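Maternal effect protein oskar (Drosophila melanogaster, PDB 5A4A) induces formation of the germ plasm in Drosophila, and probably binds RNA through this OSK domain, which has the fold of an SGNH hydrolase. Local coordinates at residues Q196-L199 / Q200-T204; A20-D24 / F25-G29; S59-I63 / N64-N68; G166-F170 / D171-A175. All blocks are in the same frame, centred on the assembly; numbering follows the deposited sequence.

Contact 1: Q196-L199 / Q200-T204; sequences QRVL and QVIET
Gln196 and Gln200 sit one turn apart on the C-terminal helix 192-204, and their side chains join in an i to i+4 amide pair that runs beside the main-chain hydrogen bonds of the helix. Followed outward, Gln200 starts with CB beside the carbonyl oxygen of Gln196. Its CG lies closer still, 3.1 Å from Gln196 O, because chi1 of -64° places it next to its own backbone N. A bend at chi2 then folds the chain back to Gln196, and NE2 at the tip donates to Gln196 OE1 at 2.8 Å. The donor lies in the plane of the accepting carbonyl, and the two amides are nearly coplanar, 28° apart. An alanine in place of Gln200 removes this amide and would probably leave Gln196 OE1 without this donor and the Gln196 amide less fixed in its rotation.

Val198 and Ile202 form a buried apolar pair and lie alongside each other, CG1 of the valine 3.9 Å from CD1 of the isoleucine; Trp190 packs on the former and Ile157 on the latter. Leu199 packs on Leu22 of the hairpin 21-29, and the carboxylate of Glu203 comes over its branch, OE2 3.9 Å from Leu199 CD1. At the last turn Gln200 O accepts twice from Thr204, from N at 3.0 Å and from OG1 at 2.7 Å.

Contact 2: A20-D24 / F25-G29; sequences AYLLD and FPLMG
Tyr21 lies across Pro26 in a tight beta hairpin, in which strands 21-22 and 25-29 are joined by a type I' turn from Leu22 to Phe25. The turn residues Leu23 and Asp24 both have positive phi, as this turn type requires.

Three main-chain hydrogen bonds hold the ladder. Leu22 and Phe25 form an antiparallel hydrogen-bonded pair: Leu22 N gives to Phe25 O at 2.8 Å, and Phe25 N returns the bond to Leu22 O. Further from the turn, Leu27 N reaches Ala20 O at a longer 3.2 Å, from above the plane of that carbonyl. A water donates to the same Ala20 O and to Leu27 O, bridging the two arms of the hairpin.

The CH-pi contact belongs to the non-hydrogen-bonded pair Tyr21-Pro26. CA of Pro26 stands over the centre of the phenol ring, 3.9 Å from the Tyr21 centroid and 10° off the ring normal. The proline ring continues along the tyrosine, its CG 3.6 Å from Tyr21 CE2, and Ile14 packs on both residues.

Apolar packing follows between the leucines. Leu27 crosses Leu22, its CD2 touching Leu22 CB and CD1, while its CB approaches the methyl of Ala20. Leu22 carries this patch on to helix 192-204, and Leu27 meets Ile82 of the adjoining parallel strand.

A ring edge against a carbonyl is the remaining kind: Leu22 O lies in the plane of the Phe25 ring, 3.3 Å from Phe25 CD2.

Contact 3: S59-I63 / N64-N68; sequences SGLTI and NGARN. With SO4 (sulfate ion), chain G.
Arg67 stacks its chain beside the carbonyl oxygen of Ile63, CG 3.5 Å from Ile63 O, and beyond it holds a sulfate two-handed. The sulfur lies in the plane of the guanidinium, at its edge. NH1 gives to sulfate O3 and NH2 to sulfate O2, each at 2.8 Å and almost straight. The arginine chain bends at chi3 (67°), which brings NH1 round to Asn64 OD1 as well, 3.0 Å away and above the plane of that amide carbonyl. The ion probably came from the crystallisation liquor, but it marks a spot where an anion can be gripped, even with Asp102 and Glu109 of helix 96-112 nearby as long, weak ion-pair partners.

At the start of the helix, Thr62 accepts with its side chain: Gly65 N donates to OG1 at 2.9 Å. A chi1 of 58° sets that hydroxyl between backbone N and carbonyl carbon, facing the start of the helix. Thr62 O takes Ala66 N at 2.8 Å, and Ile63 O takes Arg67 N, so regular helical bonding starts at once. Leu61 folds over the turn from the buried side, CD1 3.5 Å from Gly65 C and CD2 against Ala66 CB. A CB on Gly65 would press on Leu61 CD1. Asp89 adds a bond to Ile63 N. The whole is a threonine N-cap opening helix 63-71, which follows strand 56-58 in the SGNH-hydrolase-like fold.

Contact 4: G166-F170 / D171-A175; sequences GVVRF and DCFQA. With SO4 (sulfate ion), chain C; SO4 (sulfate ion), chain B.
Val168 drives CG2 against the ring of Phe173, 3.4 Å from CE1, and this is the close-packed end of the contact. With CG2 anti to the backbone N, the valine's other methyl, CG1, rests over the outer part of one face of the Phe170 ring, so the two branches serve two phenylalanines. Phe173 is buried; Trp190 meets its ring at about a right angle. At its edge, in the ring plane, comes the carbonyl oxygen of Arg169, 3.4 Å from Phe173 CD1. That same oxygen accepts Cys172 N at 2.9 Å, with the donor well above the carbonyl plane.

The backbone here makes a short 3-10 turn in the long loop between strand 154-155 and helix 192-204 of the SGNH-hydrolase-like domain. Phe170 O closes it by accepting Phe173 N at 3.1 Å. Cys172 packs on Ile193 and Arg197 of that helix.

Toward solvent the hold is looser. Asp171 swings its carboxylate back to Arg169, two residues earlier, OD1 3.4 Å from Arg169 CB. Beyond Phe173 the chain meets two sulfates, probably from the crystallisation liquor and also bound by Ser176, Arg178, Lys192 and Arg195. Gln174 is extended beyond CG and gives NE2 to O4 of the chain B sulfate at 2.8 Å, nearly straight, and weakly to Tyr35 OH. A leucine instead of Gln174 would probably leave that sulfate oxygen and the Tyr35 hydroxyl each without this partner. The chain C sulfate takes Ala175 N on its O3, 2.9 Å away.

Contacts 1 and 2 share an apolar patch, and contact 3 joins contact 2 from elsewhere, Met28 and Gly29 touching Leu61 and Ala66, so the hairpin lies between contact 1 and contact 3. All four are partly buried, but contacts 2 and 3 lie nearest the middle of the chain, contact 1 is intermediate, and contact 4 is outermost, its centre about 19 Å from that of the chain; it still touches contact 1 where Cys172 SG meets Arg197. Chemistry follows place: strand ladder and leucine packing in contact 2, helical bonds with an amide pair in contact 1, and sulfates at the edges of contacts 3 and 4, met by an arginine in one and by an amide and a backbone N-H in the other.

Contact 1: Q196-L199 / Q200-T204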
loop_
_atom_site.group_PDB
_atom_site.type_symbol
_atom_site.label_atom_id
_atom_site.label_comp_id
_atom_site.label_asym_id
_atom_site.label_seq_id
_atom_site.Cartn_x
_atom_site.Cartn_y
_atom_site.Cartn_z
ATOM N N GLN A 196 -5.122 -6.962 12.824
ATOM C CA GLN A 196 -4.323 -8.085 13.296
ATOM C C GLN A 196 -4.337 -9.248 12.307
ATOM O O GLN A 196 -3.314 -9.885 12.115
ATOM C CB GLN A 196 -4.705 -8.538 14.712
ATOM C CG GLN A 196 -3.555 -9.260 15.441
ATOM C CD GLN A 196 -2.260 -8.431 15.523
ATOM O OE1 GLN A 196 -1.165 -8.950 15.297
ATOM N NE2 GLN A 196 -2.387 -7.145 15.867
ATOM N N ARG A 197 -5.472 -9.499 11.654
ATOM C CA ARG A 197 -5.519 -10.553 10.627
ATOM C C ARG A 197 -4.551 -10.276 9.476
ATOM O O ARG A 197 -3.838 -11.179 9.039
ATOM C CB ARG A 197 -6.941 -10.769 10.096
ATOM C CG ARG A 197 -7.848 -11.529 11.067
ATOM C CD ARG A 197 -9.309 -11.528 10.602
ATOM N NE ARG A 197 -9.553 -12.422 9.477
ATOM C CZ ARG A 197 -9.824 -13.717 9.606
ATOM N NH1 ARG A 197 -9.864 -14.271 10.806
ATOM N NH2 ARG A 197 -10.034 -14.466 8.536
ATOM N N VAL A 198 -4.533 -9.034 8.996
ATOM C CA VAL A 198 -3.660 -8.654 7.873
ATOM C C VAL A 198 -2.197 -8.755 8.284
ATOM O O VAL A 198 -1.383 -9.335 7.570
ATOM C CB VAL A 198 -3.953 -7.232 7.369
ATOM C CG1 VAL A 198 -2.845 -6.745 6.423
ATOM C CG2 VAL A 198 -5.322 -7.182 6.689
ATOM N N LEU A 199 -1.880 -8.198 9.446
ATOM C CA LEU A 199 -0.515 -8.215 9.957
ATOM C C LEU A 199 -0.012 -9.652 10.108
ATOM O O LEU A 199 1.107 -9.971 9.714
ATOM C CB LEU A 199 -0.425 -7.450 11.288
ATOM C CG LEU A 199 0.968 -7.382 11.925
ATOM C CD1 LEU A 199 1.963 -6.697 10.998
ATOM C CD2 LEU A 199 0.925 -6.676 13.297
ATOM N N GLN A 200 -0.850 -10.528 10.649
ATOM C CA GLN A 200 -0.451 -11.921 10.821
ATOM C C GLN A 200 -0.294 -12.679 9.506
ATOM O O GLN A 200 0.588 -13.523 9.382
ATOM C CB GLN A 200 -1.397 -12.638 11.778
ATOM C CG GLN A 200 -1.324 -12.052 13.193
ATOM C CD GLN A 200 0.087 -12.103 13.768
ATOM O OE1 GLN A 200 0.780 -13.114 13.644
ATOM N NE2 GLN A 200 0.517 -11.012 14.393
ATOM N N VAL A 201 -1.122 -12.378 8.512
ATOM C CA VAL A 201 -0.932 -13.007 7.203
ATOM C C VAL A 201 0.421 -12.613 6.607
ATOM O O VAL A 201 1.129 -13.450 6.044
ATOM C CB VAL A 201 -2.061 -12.645 6.209
ATOM C CG1 VAL A 201 -1.691 -13.075 4.789
ATOM C CG2 VAL A 201 -3.367 -13.302 6.628
ATOM N N ILE A 202 0.774 -11.337 6.728
ATOM C CA ILE A 202 2.039 -10.839 6.183
ATOM C C ILE A 202 3.220 -11.465 6.915
ATOM O O ILE A 202 4.152 -11.978 6.284
ATOM C CB ILE A 202 2.126 -9.296 6.252
ATOM C CG1 ILE A 202 1.048 -8.662 5.365
ATOM C CG2 ILE A 202 3.530 -8.815 5.836
ATOM C CD1 ILE A 202 0.899 -7.125 5.559
ATOM N N GLU A 203 3.173 -11.459 8.246
ATOM C CA GLU A 203 4.296 -11.991 9.020
ATOM C C GLU A 203 4.497 -13.480 8.781
ATOM O O GLU A 203 5.621 -13.944 8.580
ATOM C CB GLU A 203 4.107 -11.740 10.522
ATOM C CG GLU A 203 4.192 -10.273 10.933
ATOM C CD GLU A 203 4.444 -10.115 12.423
ATOM O OE1 GLU A 203 4.677 -11.140 13.088
ATOM O OE2 GLU A 203 4.418 -8.979 12.932
ATOM N N THR A 204 3.407 -14.237 8.810
ATOM C CA THR A 204 3.520 -15.687 8.711
ATOM C C THR A 204 3.973 -16.109 7.311
ATOM O O THR A 204 4.560 -17.174 7.138
ATOM C CB THR A 204 2.209 -16.384 9.096
ATOM O OG1 THR A 204 1.151 -15.927 8.247
ATOM C CG2 THR A 204 1.860 -16.061 10.539
#

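Contact 2: A20-D24 / F25-G29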
loop_
_atom_site.group_PDB
_atom_site.type_symbol
_atom_site.label_atom_id
_atom_site.label_comp_id
_atom_site.label_asym_id
_atom_site.label_seq_id
_atom_site.Cartn_x
_atom_site.Cartn_y
_atom_site.Cartn_z
ATOM N N ALA A 20 7.361 3.985 8.902
ATOM C CA ALA A 20 6.619 2.729 8.866
ATOM C C ALA A 20 7.512 1.580 8.435
ATOM O O ALA A 20 8.007 1.573 7.316
ATOM C CB ALA A 20 5.423 2.844 7.925
ATOM N N TYR A 21 7.727 0.637 9.352
ATOM C CA TYR A 21 8.489 -0.588 9.090
ATOM C C TYR A 21 7.766 -1.804 9.680
ATOM O O TYR A 21 7.097 -1.707 10.713
ATOM C CB TYR A 21 9.861 -0.505 9.755
ATOM C CG TYR A 21 10.967 0.127 8.940
ATOM C CD1 TYR A 21 10.946 1.483 8.638
ATOM C CD2 TYR A 21 12.056 -0.630 8.505
ATOM C CE1 TYR A 21 11.964 2.069 7.915
ATOM C CE2 TYR A 21 13.085 -0.048 7.776
ATOM C CZ TYR A 21 13.022 1.305 7.484
ATOM O OH TYR A 21 14.027 1.907 6.764
ATOM N N LEU A 22 7.941 -2.960 9.051
ATOM C CA LEU A 22 7.396 -4.195 9.574
ATOM C C LEU A 22 8.565 -5.186 9.616
ATOM O O LEU A 22 9.115 -5.537 8.573
ATOM C CB LEU A 22 6.274 -4.668 8.642
ATOM C CG LEU A 22 5.242 -5.753 8.974
ATOM C CD1 LEU A 22 4.047 -5.615 8.042
ATOM C CD2 LEU A 22 5.809 -7.114 8.815
ATOM N N LEU A 23 8.978 -5.587 10.821
ATOM C CA LEU A 23 10.071 -6.557 10.997
ATOM C C LEU A 23 11.345 -6.198 10.223
ATOM O O LEU A 23 11.944 -7.054 9.557
ATOM C CB LEU A 23 9.621 -7.966 10.610
ATOM C CG LEU A 23 8.392 -8.517 11.338
ATOM C CD1 LEU A 23 8.061 -9.904 10.838
ATOM C CD2 LEU A 23 8.609 -8.522 12.855
ATOM N N ASP A 24 11.734 -4.931 10.319
ATOM C CA ASP A 24 12.904 -4.383 9.634
ATOM C C ASP A 24 12.735 -4.209 8.117
ATOM O O ASP A 24 13.670 -3.786 7.449
ATOM C CB ASP A 24 14.195 -5.155 9.971
ATOM C CG ASP A 24 14.525 -5.133 11.457
ATOM O OD1 ASP A 24 14.402 -4.060 12.088
ATOM O OD2 ASP A 24 14.909 -6.197 11.994
ATOM N N PHE A 25 11.552 -4.514 7.583
ATOM C CA PHE A 25 11.236 -4.182 6.192
ATOM C C PHE A 25 10.538 -2.825 6.113
ATOM O O PHE A 25 9.521 -2.622 6.771
ATOM C CB PHE A 25 10.266 -5.200 5.596
ATOM C CG PHE A 25 10.817 -6.601 5.478
ATOM C CD1 PHE A 25 11.567 -6.984 4.375
ATOM C CD2 PHE A 25 10.543 -7.543 6.451
ATOM C CE1 PHE A 25 12.051 -8.279 4.264
ATOM C CE2 PHE A 25 11.026 -8.838 6.345
ATOM C CZ PHE A 25 11.778 -9.201 5.251
ATOM N N PRO A 26 11.047 -1.901 5.279
ATOM C CA PRO A 26 10.248 -0.690 5.051
ATOM C C PRO A 26 8.898 -1.069 4.439
ATOM O O PRO A 26 8.830 -2.034 3.677
ATOM C CB PRO A 26 11.078 0.090 4.022
ATOM C CG PRO A 26 12.488 -0.419 4.197
ATOM C CD PRO A 26 12.315 -1.887 4.527
ATOM N N LEU A 27 7.853 -0.338 4.804
ATOM C CA LEU A 27 6.521 -0.520 4.241
ATOM C C LEU A 27 6.251 0.589 3.258
ATOM O O LEU A 27 6.451 1.765 3.577
ATOM C CB LEU A 27 5.466 -0.438 5.338
ATOM C CG LEU A 27 5.426 -1.584 6.332
ATOM C CD1 LEU A 27 4.487 -1.226 7.466
ATOM C CD2 LEU A 27 4.953 -2.844 5.622
ATOM N N MET A 28 5.761 0.230 2.077
ATOM C CA MET A 28 5.323 1.251 1.126
ATOM C C MET A 28 3.851 1.057 0.814
ATOM O O MET A 28 3.426 -0.040 0.494
ATOM C CB MET A 28 6.138 1.196 -0.167
ATOM C CG MET A 28 5.670 2.234 -1.189
ATOM S SD MET A 28 6.879 2.563 -2.486
ATOM C CE MET A 28 6.837 1.044 -3.443
ATOM N N GLY A 29 3.062 2.112 0.918
ATOM C CA GLY A 29 1.639 1.956 0.683
ATOM C C GLY A 29 0.896 3.255 0.892
ATOM O O GLY A 29 1.507 4.301 0.972
HETATM O O HOH W 1 8.361 3.118 5.026
#

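Contact 3: S59-I63 / N64-N68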
loop_
_atom_site.group_PDB
_atom_site.type_symbol
_atom_site.label_atom_id
_atom_site.label_comp_id
_atom_site.label_asym_id
_atom_site.label_seq_id
_atom_site.Cartn_x
_atom_site.Cartn_y
_atom_site.Cartn_z
ATOM N N SER A 59 -0.612 8.966 2.519
ATOM C CA SER A 59 -2.016 9.111 2.158
ATOM C C SER A 59 -2.154 9.526 0.691
ATOM O O SER A 59 -1.499 10.468 0.242
ATOM C CB SER A 59 -2.704 10.158 3.046
ATOM O OG SER A 59 -4.062 10.310 2.654
ATOM N N GLY A 60 -2.995 8.813 -0.052
ATOM C CA GLY A 60 -3.218 9.132 -1.452
ATOM C C GLY A 60 -2.141 8.653 -2.412
ATOM O O GLY A 60 -2.130 9.066 -3.578
ATOM N N LEU A 61 -1.240 7.786 -1.949
ATOM C CA LEU A 61 -0.163 7.290 -2.811
ATOM C C LEU A 61 -0.700 6.337 -3.880
ATOM O O LEU A 61 -1.204 5.260 -3.572
ATOM C CB LEU A 61 0.925 6.579 -1.994
ATOM C CG LEU A 61 2.284 6.388 -2.684
ATOM C CD1 LEU A 61 3.026 7.730 -2.830
ATOM C CD2 LEU A 61 3.140 5.367 -1.946
ATOM N N THR A 62 -0.591 6.739 -5.140
ATOM C CA THR A 62 -0.952 5.857 -6.235
ATOM C C THR A 62 0.284 5.065 -6.653
ATOM O O THR A 62 1.385 5.277 -6.129
ATOM C CB THR A 62 -1.428 6.656 -7.450
ATOM O OG1 THR A 62 -0.381 7.551 -7.837
ATOM C CG2 THR A 62 -2.695 7.471 -7.112
ATOM N N ILE A 63 0.104 4.177 -7.623
ATOM C CA ILE A 63 1.227 3.434 -8.171
ATOM C C ILE A 63 2.249 4.412 -8.757
ATOM O O ILE A 63 3.441 4.300 -8.477
ATOM C CB ILE A 63 0.769 2.420 -9.230
ATOM C CG1 ILE A 63 -0.063 1.313 -8.578
ATOM C CG2 ILE A 63 1.963 1.796 -9.933
ATOM C CD1 ILE A 63 -0.947 0.554 -9.566
ATOM N N ASN A 64 1.783 5.381 -9.542
ATOM C CA ASN A 64 2.671 6.430 -10.054
ATOM C C ASN A 64 3.286 7.277 -8.943
ATOM O O ASN A 64 4.455 7.662 -9.018
ATOM C CB ASN A 64 1.952 7.309 -11.083
ATOM C CG ASN A 64 1.869 6.648 -12.440
ATOM O OD1 ASN A 64 2.398 5.554 -12.635
ATOM N ND2 ASN A 64 1.199 7.303 -13.388
ATOM N N GLY A 65 2.504 7.555 -7.903
ATOM C CA GLY A 65 3.034 8.235 -6.733
ATOM C C GLY A 65 4.185 7.462 -6.109
ATOM O O GLY A 65 5.175 8.054 -5.672
ATOM N N ALA A 66 4.049 6.137 -6.065
ATOM C CA ALA A 66 5.077 5.278 -5.489
ATOM C C ALA A 66 6.329 5.308 -6.363
ATOM O O ALA A 66 7.452 5.369 -5.860
ATOM C CB ALA A 66 4.557 3.845 -5.320
ATOM N N ARG A 67 6.124 5.279 -7.676
ATOM C CA ARG A 67 7.223 5.374 -8.635
ATOM C C ARG A 67 8.019 6.657 -8.389
ATOM O O ARG A 67 9.256 6.635 -8.356
ATOM C CB ARG A 67 6.678 5.342 -10.070
ATOM C CG ARG A 67 6.195 3.964 -10.543
ATOM C CD ARG A 67 5.486 4.036 -11.901
ATOM N NE ARG A 67 6.389 4.393 -12.998
ATOM C CZ ARG A 67 5.983 4.836 -14.187
ATOM N NH1 ARG A 67 4.689 4.976 -14.440
ATOM N NH2 ARG A 67 6.872 5.129 -15.129
ATOM N N ASN A 68 7.304 7.766 -8.208
ATOM C CA ASN A 68 7.941 9.050 -7.895
ATOM C C ASN A 68 8.584 9.082 -6.518
ATOM O O ASN A 68 9.678 9.633 -6.346
ATOM C CB ASN A 68 6.944 10.213 -8.015
ATOM C CG ASN A 68 6.537 10.488 -9.450
ATOM O OD1 ASN A 68 7.280 10.190 -10.386
ATOM N ND2 ASN A 68 5.347 11.058 -9.630
HETATM S S SO4 G . 4.801 6.482 -17.961
HETATM O O1 SO4 G . 4.671 7.938 -18.013
HETATM O O2 SO4 G . 6.181 6.147 -17.606
HETATM O O3 SO4 G . 3.874 5.957 -16.958
HETATM O O4 SO4 G . 4.477 5.891 -19.257
#

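Contact 4: G166-F170 / D171-A175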
loop_
_atom_site.group_PDB
_atom_site.type_symbol
_atom_site.label_atom_id
_atom_site.label_comp_id
_atom_site.label_asym_id
_atom_site.label_seq_id
_atom_site.Cartn_x
_atom_site.Cartn_y
_atom_site.Cartn_z
ATOM N N GLY A 166 -17.090 -15.157 -0.248
ATOM C CA GLY A 166 -16.374 -14.160 -1.021
ATOM C C GLY A 166 -16.813 -12.735 -0.744
ATOM O O GLY A 166 -16.337 -11.795 -1.390
ATOM N N VAL A 167 -17.715 -12.564 0.218
ATOM C CA VAL A 167 -18.136 -11.220 0.620
ATOM C C VAL A 167 -17.360 -10.721 1.847
ATOM O O VAL A 167 -16.982 -11.504 2.724
ATOM C CB VAL A 167 -19.669 -11.125 0.843
ATOM C CG1 VAL A 167 -20.092 -11.904 2.076
ATOM C CG2 VAL A 167 -20.106 -9.671 0.952
ATOM N N VAL A 168 -17.121 -9.414 1.877
ATOM C CA VAL A 168 -16.320 -8.772 2.914
ATOM C C VAL A 168 -16.789 -9.128 4.328
ATOM O O VAL A 168 -17.992 -9.211 4.606
ATOM C CB VAL A 168 -16.264 -7.237 2.690
ATOM C CG1 VAL A 168 -17.659 -6.654 2.613
ATOM C CG2 VAL A 168 -15.465 -6.552 3.776
ATOM N N ARG A 169 -15.830 -9.392 5.210
ATOM C CA ARG A 169 -16.135 -9.629 6.610
ATOM C C ARG A 169 -16.251 -8.292 7.315
ATOM O O ARG A 169 -15.241 -7.734 7.748
ATOM C CB ARG A 169 -15.007 -10.411 7.273
ATOM C CG ARG A 169 -14.843 -11.831 6.795
ATOM C CD ARG A 169 -13.670 -12.474 7.510
ATOM N NE ARG A 169 -13.413 -13.836 7.039
ATOM C CZ ARG A 169 -14.063 -14.913 7.462
ATOM N NH1 ARG A 169 -15.021 -14.796 8.365
ATOM N NH2 ARG A 169 -13.759 -16.109 6.978
ATOM N N PHE A 170 -17.464 -7.771 7.450
ATOM C CA PHE A 170 -17.611 -6.463 8.077
ATOM C C PHE A 170 -17.175 -6.428 9.534
ATOM O O PHE A 170 -16.919 -5.355 10.075
ATOM C CB PHE A 170 -19.016 -5.900 7.897
ATOM C CG PHE A 170 -19.237 -5.305 6.549
ATOM C CD1 PHE A 170 -18.550 -4.164 6.166
ATOM C CD2 PHE A 170 -20.103 -5.897 5.651
ATOM C CE1 PHE A 170 -18.737 -3.613 4.917
ATOM C CE2 PHE A 170 -20.296 -5.350 4.400
ATOM C CZ PHE A 170 -19.611 -4.204 4.033
ATOM N N ASP A 171 -17.052 -7.593 10.161
ATOM C CA ASP A 171 -16.561 -7.629 11.536
ATOM C C ASP A 171 -15.055 -7.332 11.623
ATOM O O ASP A 171 -14.490 -7.255 12.716
ATOM C CB ASP A 171 -16.930 -8.949 12.229
ATOM C CG ASP A 171 -16.109 -10.123 11.741
ATOM O OD1 ASP A 171 -15.584 -10.071 10.608
ATOM O OD2 ASP A 171 -15.992 -11.108 12.501
ATOM N N CYS A 172 -14.419 -7.147 10.470
ATOM C CA CYS A 172 -13.005 -6.766 10.410
ATOM C C CYS A 172 -12.821 -5.301 10.017
ATOM O O CYS A 172 -11.689 -4.846 9.812
ATOM C CB CYS A 172 -12.269 -7.641 9.403
ATOM S SG CYS A 172 -12.115 -9.367 9.908
ATOM N N PHE A 173 -13.926 -4.573 9.888
ATOM C CA PHE A 173 -13.869 -3.174 9.484
ATOM C C PHE A 173 -14.547 -2.306 10.519
ATOM O O PHE A 173 -15.397 -2.774 11.279
ATOM C CB PHE A 173 -14.536 -2.968 8.120
ATOM C CG PHE A 173 -13.743 -3.518 6.976
ATOM C CD1 PHE A 173 -13.709 -4.886 6.729
ATOM C CD2 PHE A 173 -13.022 -2.666 6.153
ATOM C CE1 PHE A 173 -12.960 -5.396 5.682
ATOM C CE2 PHE A 173 -12.282 -3.153 5.109
ATOM C CZ PHE A 173 -12.248 -4.531 4.862
ATOM N N GLN A 174 -14.163 -1.037 10.530
ATOM C CA GLN A 174 -14.804 -0.030 11.371
ATOM C C GLN A 174 -16.229 0.232 10.887
ATOM O O GLN A 174 -16.595 -0.175 9.785
ATOM C CB GLN A 174 -13.956 1.243 11.372
ATOM C CG GLN A 174 -12.631 1.046 12.121
ATOM C CD GLN A 174 -11.751 2.278 12.145
ATOM O OE1 GLN A 174 -11.933 3.210 11.358
ATOM N NE2 GLN A 174 -10.773 2.278 13.044
ATOM N N ALA A 175 -17.027 0.904 11.711
ATOM C CA ALA A 175 -18.450 1.106 11.425
ATOM C C ALA A 175 -18.712 2.183 10.376
ATOM O O ALA A 175 -19.645 2.061 9.578
ATOM C CB ALA A 175 -19.211 1.430 12.710
HETATM S S SO4 C . -15.842 3.297 14.183
HETATM O O1 SO4 C . -16.716 3.851 15.209
HETATM O O2 SO4 C . -14.452 3.679 14.462
HETATM O O3 SO4 C . -15.960 1.836 14.222
HETATM O O4 SO4 C . -16.222 3.830 12.875
HETATM S S SO4 B . -10.674 -0.113 16.223
HETATM O O1 SO4 B . -11.721 0.786 16.693
HETATM O O2 SO4 B . -9.413 0.191 16.885
HETATM O O3 SO4 B . -11.037 -1.495 16.533
HETATM O O4 SO4 B . -10.523 0.083 14.788
#